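Local coordinates for protein putative Transcriptional Regulator (Rhodococcus sp., PDB 2IA2) that probably binds DNA as a transcriptional regulator of the IclR family, through an N-terminal helix-turn-helix domain joined to a C-terminal regulatory domain, at the interface of chains A and B. Numbering follows the deposited sequence. Chains: chain A/B, Putative Transcriptional Regulator.

Contact 1: the interface of chains A and B. Residues chain A 24, 28, 82; chain B 65, 78, 81-82.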
loop_
_atom_site.group_PDB
_atom_site.type_symbol
_atom_site.label_atom_id
_atom_site.label_comp_id
_atom_site.label_asym_id
_atom_site.label_seq_id
_atom_site.Cartn_x
_atom_site.Cartn_y
_atom_site.Cartn_z
ATOM N N LEU A 24 3.987 -4.354 20.621
ATOM C CA LEU A 24 3.636 -4.518 19.217
ATOM C C LEU A 24 2.830 -5.791 18.985
ATOM O O LEU A 24 1.925 -5.793 18.141
ATOM C CB LEU A 24 4.908 -4.467 18.314
ATOM C CG LEU A 24 5.601 -3.079 18.342
ATOM C CD1 LEU A 24 6.959 -3.138 17.650
ATOM C CD2 LEU A 24 4.725 -2.048 17.685
ATOM N N ARG A 28 -0.777 -6.311 17.227
ATOM C CA ARG A 28 -0.953 -7.280 16.117
ATOM C C ARG A 28 -1.991 -8.389 16.412
ATOM O O ARG A 28 -2.443 -9.082 15.482
ATOM C CB ARG A 28 0.384 -8.016 15.780
ATOM C CG ARG A 28 1.506 -7.152 15.270
ATOM C CD ARG A 28 1.525 -6.940 13.816
ATOM N NE ARG A 28 1.394 -8.153 12.985
ATOM C CZ ARG A 28 2.400 -8.729 12.325
ATOM N NH1 ARG A 28 3.628 -8.256 12.440
ATOM N NH2 ARG A 28 2.170 -9.782 11.546
ATOM N N LEU A 82 1.089 5.064 12.522
ATOM C CA LEU A 82 2.352 4.353 12.462
ATOM C C LEU A 82 2.653 3.962 11.004
ATOM O O LEU A 82 2.472 2.800 10.643
ATOM C CB LEU A 82 2.320 3.115 13.384
ATOM C CG LEU A 82 1.970 3.321 14.888
ATOM C CD1 LEU A 82 1.481 2.026 15.604
ATOM C CD2 LEU A 82 3.106 3.981 15.675
ATOM N N TYR B 65 10.470 -4.813 11.527
ATOM C CA TYR B 65 9.771 -3.525 11.299
ATOM C C TYR B 65 10.660 -2.400 10.815
ATOM O O TYR B 65 10.173 -1.409 10.272
ATOM C CB TYR B 65 9.049 -3.037 12.552
ATOM C CG TYR B 65 7.932 -3.941 13.019
ATOM C CD1 TYR B 65 8.043 -4.678 14.231
ATOM C CD2 TYR B 65 6.739 -4.050 12.286
ATOM C CE1 TYR B 65 6.990 -5.485 14.656
ATOM C CE2 TYR B 65 5.687 -4.871 12.712
ATOM C CZ TYR B 65 5.822 -5.571 13.877
ATOM O OH TYR B 65 4.777 -6.372 14.263
ATOM N N ARG B 78 6.470 -4.430 6.646
ATOM C CA ARG B 78 5.897 -5.182 7.793
ATOM C C ARG B 78 5.238 -4.186 8.785
ATOM O O ARG B 78 4.332 -4.552 9.488
ATOM C CB ARG B 78 6.956 -6.088 8.472
ATOM C CG ARG B 78 6.458 -6.821 9.729
ATOM C CD ARG B 78 7.607 -7.687 10.405
ATOM N NE ARG B 78 8.320 -8.543 9.443
ATOM C CZ ARG B 78 8.570 -9.853 9.595
ATOM N NH1 ARG B 78 8.168 -10.532 10.679
ATOM N NH2 ARG B 78 9.226 -10.510 8.656
ATOM N N GLU B 81 1.494 -4.054 8.908
ATOM C CA GLU B 81 0.656 -5.015 9.711
ATOM C C GLU B 81 0.069 -4.378 11.002
ATOM O O GLU B 81 -0.886 -4.907 11.619
ATOM C CB GLU B 81 1.495 -6.269 10.100
ATOM C CG GLU B 81 2.224 -7.006 8.962
ATOM C CD GLU B 81 1.230 -7.717 8.015
ATOM O OE1 GLU B 81 -0.016 -7.560 8.158
ATOM O OE2 GLU B 81 1.688 -8.444 7.101
ATOM N N LEU B 82 0.662 -3.291 11.448
ATOM C CA LEU B 82 0.157 -2.639 12.692
ATOM C C LEU B 82 -1.135 -1.920 12.354
ATOM O O LEU B 82 -2.174 -2.256 12.893
ATOM C CB LEU B 82 1.190 -1.659 13.268
ATOM C CG LEU B 82 2.435 -2.383 13.765
ATOM C CD1 LEU B 82 3.542 -1.340 13.997
ATOM C CD2 LEU B 82 2.155 -3.218 15.051
#

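Contact 2: the interface of chains A and B. Residues chain A 79-80, 82, 84, 87-88, 262-263, 265; chain B 77, 79-84, 87, 139.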
loop_
_atom_site.group_PDB
_atom_site.type_symbol
_atom_site.label_atom_id
_atom_site.label_comp_id
_atom_site.label_asym_id
_atom_site.label_seq_id
_atom_site.Cartn_x
_atom_site.Cartn_y
_atom_site.Cartn_z
ATOM N N VAL A 79 -3.549 3.972 15.429
ATOM C CA VAL A 79 -2.605 2.973 14.930
ATOM C C VAL A 79 -2.200 3.231 13.486
ATOM O O VAL A 79 -1.092 2.932 13.106
ATOM C CB VAL A 79 -3.221 1.519 15.111
ATOM C CG1 VAL A 79 -2.186 0.440 14.840
ATOM C CG2 VAL A 79 -3.781 1.416 16.556
ATOM N N LEU A 80 -3.097 3.800 12.672
ATOM C CA LEU A 80 -2.743 4.222 11.304
ATOM C C LEU A 80 -1.646 5.269 11.215
ATOM O O LEU A 80 -0.994 5.375 10.176
ATOM C CB LEU A 80 -4.014 4.711 10.501
ATOM C CG LEU A 80 -5.054 3.589 10.286
ATOM C CD1 LEU A 80 -6.339 4.190 9.606
ATOM C CD2 LEU A 80 -4.461 2.482 9.419
ATOM N N LEU A 82 1.089 5.064 12.522
ATOM C CA LEU A 82 2.352 4.353 12.462
ATOM C C LEU A 82 2.653 3.962 11.004
ATOM O O LEU A 82 2.472 2.800 10.643
ATOM C CB LEU A 82 2.320 3.115 13.384
ATOM C CG LEU A 82 1.970 3.321 14.888
ATOM C CD1 LEU A 82 1.481 2.026 15.604
ATOM C CD2 LEU A 82 3.106 3.981 15.675
ATOM N N TYR A 84 1.330 4.286 7.954
ATOM C CA TYR A 84 0.431 3.657 6.963
ATOM C C TYR A 84 0.303 4.481 5.669
ATOM O O TYR A 84 0.323 3.933 4.584
ATOM C CB TYR A 84 -0.963 3.312 7.563
ATOM C CG TYR A 84 -1.544 2.078 6.888
ATOM C CD1 TYR A 84 -1.331 0.787 7.422
ATOM C CD2 TYR A 84 -2.234 2.186 5.658
ATOM C CE1 TYR A 84 -1.855 -0.374 6.738
ATOM C CE2 TYR A 84 -2.739 1.061 4.992
ATOM C CZ TYR A 84 -2.541 -0.213 5.559
ATOM O OH TYR A 84 -3.056 -1.331 4.918
ATOM N N LEU A 87 3.795 4.158 3.649
ATOM C CA LEU A 87 4.200 2.798 3.274
ATOM C C LEU A 87 3.210 2.174 2.298
ATOM O O LEU A 87 3.597 1.403 1.447
ATOM C CB LEU A 87 4.378 1.926 4.514
ATOM C CG LEU A 87 5.573 2.332 5.404
ATOM C CD1 LEU A 87 5.590 1.488 6.654
ATOM C CD2 LEU A 87 6.861 2.016 4.579
ATOM N N SER A 88 1.929 2.537 2.386
ATOM C CA SER A 88 0.888 2.004 1.465
ATOM C C SER A 88 0.938 2.642 0.065
ATOM O O SER A 88 0.355 2.164 -0.891
ATOM C CB SER A 88 -0.514 2.078 2.097
ATOM O OG SER A 88 -0.922 3.440 2.310
ATOM N N THR A 262 1.317 -6.741 0.570
ATOM C CA THR A 262 1.052 -6.022 1.815
ATOM C C THR A 262 0.798 -4.524 1.587
ATOM O O THR A 262 -0.089 -3.907 2.204
ATOM C CB THR A 262 2.245 -6.208 2.782
ATOM O OG1 THR A 262 2.464 -7.614 2.969
ATOM C CG2 THR A 262 2.027 -5.543 4.139
ATOM N N VAL A 263 1.606 -3.950 0.712
ATOM C CA VAL A 263 1.551 -2.561 0.379
ATOM C C VAL A 263 0.212 -2.243 -0.274
ATOM O O VAL A 263 -0.421 -1.229 0.048
ATOM C CB VAL A 263 2.751 -2.178 -0.579
ATOM C CG1 VAL A 263 2.517 -0.828 -1.225
ATOM C CG2 VAL A 263 4.086 -2.201 0.218
ATOM N N ARG A 265 -2.626 -4.085 -0.232
ATOM C CA ARG A 265 -3.777 -4.669 0.440
ATOM C C ARG A 265 -4.856 -3.628 0.702
ATOM O O ARG A 265 -4.529 -2.476 1.043
ATOM C CB ARG A 265 -3.293 -5.253 1.751
ATOM C CG ARG A 265 -4.243 -6.119 2.448
ATOM C CD ARG A 265 -3.494 -7.010 3.336
ATOM N NE ARG A 265 -2.577 -6.280 4.188
ATOM C CZ ARG A 265 -1.983 -6.832 5.235
ATOM N NH1 ARG A 265 -2.250 -8.097 5.539
ATOM N NH2 ARG A 265 -1.157 -6.127 5.989
ATOM N N PRO B 77 7.707 -2.620 4.933
ATOM C CA PRO B 77 6.307 -2.865 4.739
ATOM C C PRO B 77 5.673 -3.694 5.856
ATOM O O PRO B 77 4.469 -3.649 6.010
ATOM C CB PRO B 77 6.276 -3.622 3.399
ATOM C CG PRO B 77 7.467 -3.024 2.643
ATOM C CD PRO B 77 8.496 -3.027 3.747
ATOM N N VAL B 79 5.676 -2.932 8.803
ATOM C CA VAL B 79 5.009 -1.888 9.660
ATOM C C VAL B 79 3.512 -1.733 9.307
ATOM O O VAL B 79 2.687 -1.427 10.200
ATOM C CB VAL B 79 5.730 -0.539 9.627
ATOM C CG1 VAL B 79 4.891 0.626 10.290
ATOM C CG2 VAL B 79 7.137 -0.662 10.336
ATOM N N LEU B 80 3.162 -2.006 8.034
ATOM C CA LEU B 80 1.755 -1.984 7.598
ATOM C C LEU B 80 0.907 -2.994 8.337
ATOM O O LEU B 80 -0.269 -2.801 8.444
ATOM C CB LEU B 80 1.652 -2.222 6.108
ATOM C CG LEU B 80 2.269 -1.126 5.221
ATOM C CD1 LEU B 80 2.428 -1.588 3.740
ATOM C CD2 LEU B 80 1.399 0.106 5.245
ATOM N N GLU B 81 1.494 -4.054 8.908
ATOM C CA GLU B 81 0.656 -5.015 9.711
ATOM C C GLU B 81 0.069 -4.378 11.002
ATOM O O GLU B 81 -0.886 -4.907 11.619
ATOM C CB GLU B 81 1.495 -6.269 10.100
ATOM C CG GLU B 81 2.224 -7.006 8.962
ATOM C CD GLU B 81 1.230 -7.717 8.015
ATOM O OE1 GLU B 81 -0.016 -7.560 8.158
ATOM O OE2 GLU B 81 1.688 -8.444 7.101
ATOM N N LEU B 82 0.662 -3.291 11.448
ATOM C CA LEU B 82 0.157 -2.639 12.692
ATOM C C LEU B 82 -1.135 -1.920 12.354
ATOM O O LEU B 82 -2.174 -2.256 12.893
ATOM C CB LEU B 82 1.190 -1.659 13.268
ATOM C CG LEU B 82 2.435 -2.383 13.765
ATOM C CD1 LEU B 82 3.542 -1.340 13.997
ATOM C CD2 LEU B 82 2.155 -3.218 15.051
ATOM N N GLY B 83 -1.059 -0.954 11.432
ATOM C CA GLY B 83 -2.271 -0.318 10.867
ATOM C C GLY B 83 -3.299 -1.330 10.370
ATOM O O GLY B 83 -4.477 -1.094 10.549
ATOM N N TYR B 84 -2.868 -2.450 9.757
ATOM C CA TYR B 84 -3.838 -3.381 9.181
ATOM C C TYR B 84 -4.586 -4.161 10.271
ATOM O O TYR B 84 -5.657 -4.675 10.016
ATOM C CB TYR B 84 -3.221 -4.383 8.182
ATOM C CG TYR B 84 -4.284 -5.018 7.311
ATOM C CD1 TYR B 84 -4.963 -4.259 6.369
ATOM C CD2 TYR B 84 -4.618 -6.342 7.436
ATOM C CE1 TYR B 84 -5.954 -4.807 5.550
ATOM C CE2 TYR B 84 -5.667 -6.924 6.618
ATOM C CZ TYR B 84 -6.302 -6.112 5.678
ATOM O OH TYR B 84 -7.328 -6.612 4.847
ATOM N N LEU B 87 -7.428 -1.797 10.750
ATOM C CA LEU B 87 -8.321 -1.811 9.597
ATOM C C LEU B 87 -9.116 -3.110 9.530
ATOM O O LEU B 87 -10.317 -3.101 9.261
ATOM C CB LEU B 87 -7.527 -1.615 8.304
ATOM C CG LEU B 87 -6.846 -0.256 8.126
ATOM C CD1 LEU B 87 -5.952 -0.259 6.895
ATOM C CD2 LEU B 87 -7.881 0.858 8.039
ATOM N N ILE B 139 -4.738 5.366 2.483
ATOM C CA ILE B 139 -5.294 4.931 3.751
ATOM C C ILE B 139 -4.413 5.457 4.866
ATOM O O ILE B 139 -3.198 5.541 4.690
ATOM C CB ILE B 139 -5.442 3.399 3.753
ATOM C CG1 ILE B 139 -6.543 3.018 2.717
ATOM C CG2 ILE B 139 -5.818 2.941 5.111
ATOM C CD1 ILE B 139 -6.560 1.463 2.391
HETATM O O HOH W 1 -3.226 3.455 0.859
HETATM O O HOH W 2 0.865 0.575 10.158
#

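Contact 3: the interface of chains A and B. Residues chain A 55-56, 59, 62; chain B 16-17, 20.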
loop_
_atom_site.group_PDB
_atom_site.type_symbol
_atom_site.label_atom_id
_atom_site.label_comp_id
_atom_site.label_asym_id
_atom_site.label_seq_id
_atom_site.Cartn_x
_atom_site.Cartn_y
_atom_site.Cartn_z
ATOM N N ARG A 55 -0.291 -4.541 31.674
ATOM C CA ARG A 55 0.663 -3.429 31.645
ATOM C C ARG A 55 0.757 -2.853 30.237
ATOM O O ARG A 55 0.724 -1.646 30.075
ATOM C CB ARG A 55 2.056 -3.848 32.131
ATOM C CG ARG A 55 2.155 -4.043 33.649
ATOM C CD ARG A 55 3.657 -4.165 34.162
ATOM N NE ARG A 55 4.429 -2.898 34.115
ATOM C CZ ARG A 55 5.496 -2.660 33.336
ATOM N NH1 ARG A 55 5.970 -3.587 32.488
ATOM N NH2 ARG A 55 6.097 -1.475 33.410
ATOM N N PHE A 56 0.868 -3.710 29.231
ATOM C CA PHE A 56 0.979 -3.230 27.873
ATOM C C PHE A 56 -0.330 -2.602 27.375
ATOM O O PHE A 56 -0.320 -1.504 26.804
ATOM C CB PHE A 56 1.481 -4.344 26.933
ATOM C CG PHE A 56 2.808 -4.866 27.335
ATOM C CD1 PHE A 56 2.922 -6.099 27.962
ATOM C CD2 PHE A 56 3.951 -4.080 27.179
ATOM C CE1 PHE A 56 4.152 -6.555 28.401
ATOM C CE2 PHE A 56 5.186 -4.537 27.614
ATOM C CZ PHE A 56 5.283 -5.769 28.244
ATOM N N THR A 59 -0.854 0.788 28.868
ATOM C CA THR A 59 0.009 1.802 28.279
ATOM C C THR A 59 -0.569 2.195 26.963
ATOM O O THR A 59 -0.718 3.369 26.693
ATOM C CB THR A 59 1.457 1.309 28.164
ATOM O OG1 THR A 59 1.901 0.989 29.482
ATOM C CG2 THR A 59 2.377 2.385 27.597
ATOM N N GLU A 62 -3.483 4.493 27.472
ATOM C CA GLU A 62 -2.944 5.801 27.811
ATOM C C GLU A 62 -2.428 6.549 26.567
ATOM O O GLU A 62 -2.688 7.749 26.398
ATOM C CB GLU A 62 -1.840 5.649 28.886
ATOM C CG GLU A 62 -1.486 6.926 29.614
ATOM C CD GLU A 62 -1.084 6.709 31.111
ATOM O OE1 GLU A 62 -0.940 5.535 31.616
ATOM O OE2 GLU A 62 -0.897 7.753 31.799
ATOM N N TYR B 16 2.374 1.629 33.523
ATOM C CA TYR B 16 2.824 2.374 32.294
ATOM C C TYR B 16 4.238 1.949 31.907
ATOM O O TYR B 16 5.166 2.022 32.719
ATOM C CB TYR B 16 2.753 3.904 32.477
ATOM C CG TYR B 16 3.187 4.760 31.252
ATOM C CD1 TYR B 16 2.249 5.186 30.301
ATOM C CD2 TYR B 16 4.518 5.150 31.067
ATOM C CE1 TYR B 16 2.614 5.967 29.203
ATOM C CE2 TYR B 16 4.899 5.955 29.966
ATOM C CZ TYR B 16 3.931 6.349 29.040
ATOM O OH TYR B 16 4.268 7.135 27.955
ATOM N N VAL B 17 4.384 1.524 30.655
ATOM C CA VAL B 17 5.627 1.001 30.126
ATOM C C VAL B 17 6.296 2.049 29.218
ATOM O O VAL B 17 5.957 2.183 28.050
ATOM C CB VAL B 17 5.337 -0.299 29.347
ATOM C CG1 VAL B 17 6.650 -0.926 28.807
ATOM C CG2 VAL B 17 4.511 -1.280 30.235
ATOM N N LEU B 20 7.939 1.065 25.788
ATOM C CA LEU B 20 6.878 0.963 24.781
ATOM C C LEU B 20 6.540 2.322 24.134
ATOM O O LEU B 20 6.535 2.449 22.892
ATOM C CB LEU B 20 5.588 0.308 25.360
ATOM C CG LEU B 20 4.394 0.141 24.396
ATOM C CD1 LEU B 20 4.839 -0.571 23.150
ATOM C CD2 LEU B 20 3.230 -0.586 25.069
#

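Contact 1: the interface of chains A and B
A:Arg28, on the last turn of helix 18-28, lies across the start of helix 80-89 of chain B and hides more surface than any other residue of this patch. Its chain is bent at chi2 (-88°) and again at chi3 (-49°), which swings the guanidinium back over B:Glu81. There CB of B:Glu81 sits over the centre of one guanidinium face, 3.4 Å from A:Arg28 CZ, the tight point of the contact. At the edge of the same group, NH1 of A:Arg28 donates to the phenol OH of B:Tyr65 at 2.9 Å; the bond is fairly straight (157° at H) and nearly in the guanidinium plane. The two side chains meet tip to tip with their planes almost perpendicular, so one arginine is held by both face and edge. Packing is looser towards A:Leu24, where CD1 touches the tyrosine rim at CE1 (3.8 Å) and the side chain crosses B:Leu82 obliquely, CD2 to CD2 3.9 Å. On the polar flank, A:Arg28 NH2 stays 4.6 Å from OE1 of B:Glu81, too far for a salt bridge, though the carboxylate may still temper the charge. An alanine in place of A:Arg28, without the guanidinium, would probably leave the B:Tyr65 hydroxyl without this donor and loosen the packing on B:Glu81 CB. The patch ties the first helix of one DNA-binding domain to its partner, and so probably helps fix how the two domains are paired.

Contact 2: the interface of chains A and B
Charge and ring contacts gather at A:Arg265, the C-terminal residue. The guanidinium lies on the B:Tyr84 ring, NE 3.6 Å above its centre in a cation-pi contact. Its chain leaves with CG anti to the backbone N (chi1 -168°) and turns at chi3 (52°). NH2 also forms a salt bridge, a nearly straight 2.8 Å hydrogen bond, to OE1 of B:Glu81, in the guanidinium plane but from above the carboxylate plane. Bonded to B:Glu81 and stacked on B:Tyr84, the group is gripped by residues one helical turn apart.

Apolar contacts centre on two plugs. B:Leu80 forks between A:Tyr84 and helix 246-264: CD2 rests over the tyrosine face, offset towards the rim, and CD1 reaches CA of A:Val263 (3.6 Å). A:Tyr84 wedges between B:Leu80 and B:Ile139, whose CG2 lies 3.6 Å from the ring CE2, while B:Leu87 CD1 meets the ring tip.

Water mediates the remaining polar links. One joins A:Ser88 OG to the backbone N of B:Ile139. The other lies at the edge of the A:Tyr84 ring, 2.8 Å from the carbonyl O of A:Leu82, 2.7 Å from O of B:Val79 and 2.8 Å from N of B:Gly83.

Contact 3: the interface of chains A and B
In A:Thr59, chi1 of -59° sets OG1 anti to the carbonyl carbon and CG2 anti to the backbone N, so hydroxyl and methyl both meet the chain B segment that leads into helix 18-28. In B:Val17, chi1 of -178° turns CG1 anti to the backbone N and sends CG2 towards A:Arg55. The hydroxyl of A:Thr59 works in two directions. It accepts the backbone N-H of B:Val17, N to OG1 2.8 Å, and donates to the carbonyl O of A:Arg55 one turn back in its own helix, OG1 to O 2.9 Å. The second bond lies in the carbonyl plane and probably fixes the hydroxyl rotation, leaving the oxygen turned to receive the amide. A:Arg55, bent at chi3, curls over the valine: CG2 of B:Val17 sits on one face of the guanidinium, towards its rim and 3.5 Å from CZ. The other branch, CG1, lies 4.1 Å from the ring atom CE2 of A:Phe56, a loose contact. On the opposite flank A:Glu62 crosses B:Tyr16 at about a right angle, its OE1 3.5 Å from the ring CD1, with carboxylate and ring planes 72° apart. CD2 of B:Leu20 completes the apolar side, 4.0 Å from CG2 of A:Thr59. The patch lies along helix 50-63 of chain A, probably the recognition helix of its helix-turn-helix domain, flanked by the first modelled residues of chain B and the start of its helix 18-28.

Contacts 1 and 2 are neighbours, their C-alpha centres about 7 Å apart, and share A:Leu82, B:Glu81 and B:Leu82. B:Glu81 joins them: its CB serves contact 1 and its carboxylate contact 2, so two arginines of chain A converge on one residue. Contact 3 lies farther out, about 17 Å from contact 1 and 22 Å from contact 2, between the helix-turn-helix domains to which contact 1 also belongs. Helix 18-28 contributes from chain A in contact 1 and from chain B in contact 3. Together they probably couple the paired helix-turn-helix domains to the linker in what is likely a dimer, its interface not an exact two-fold.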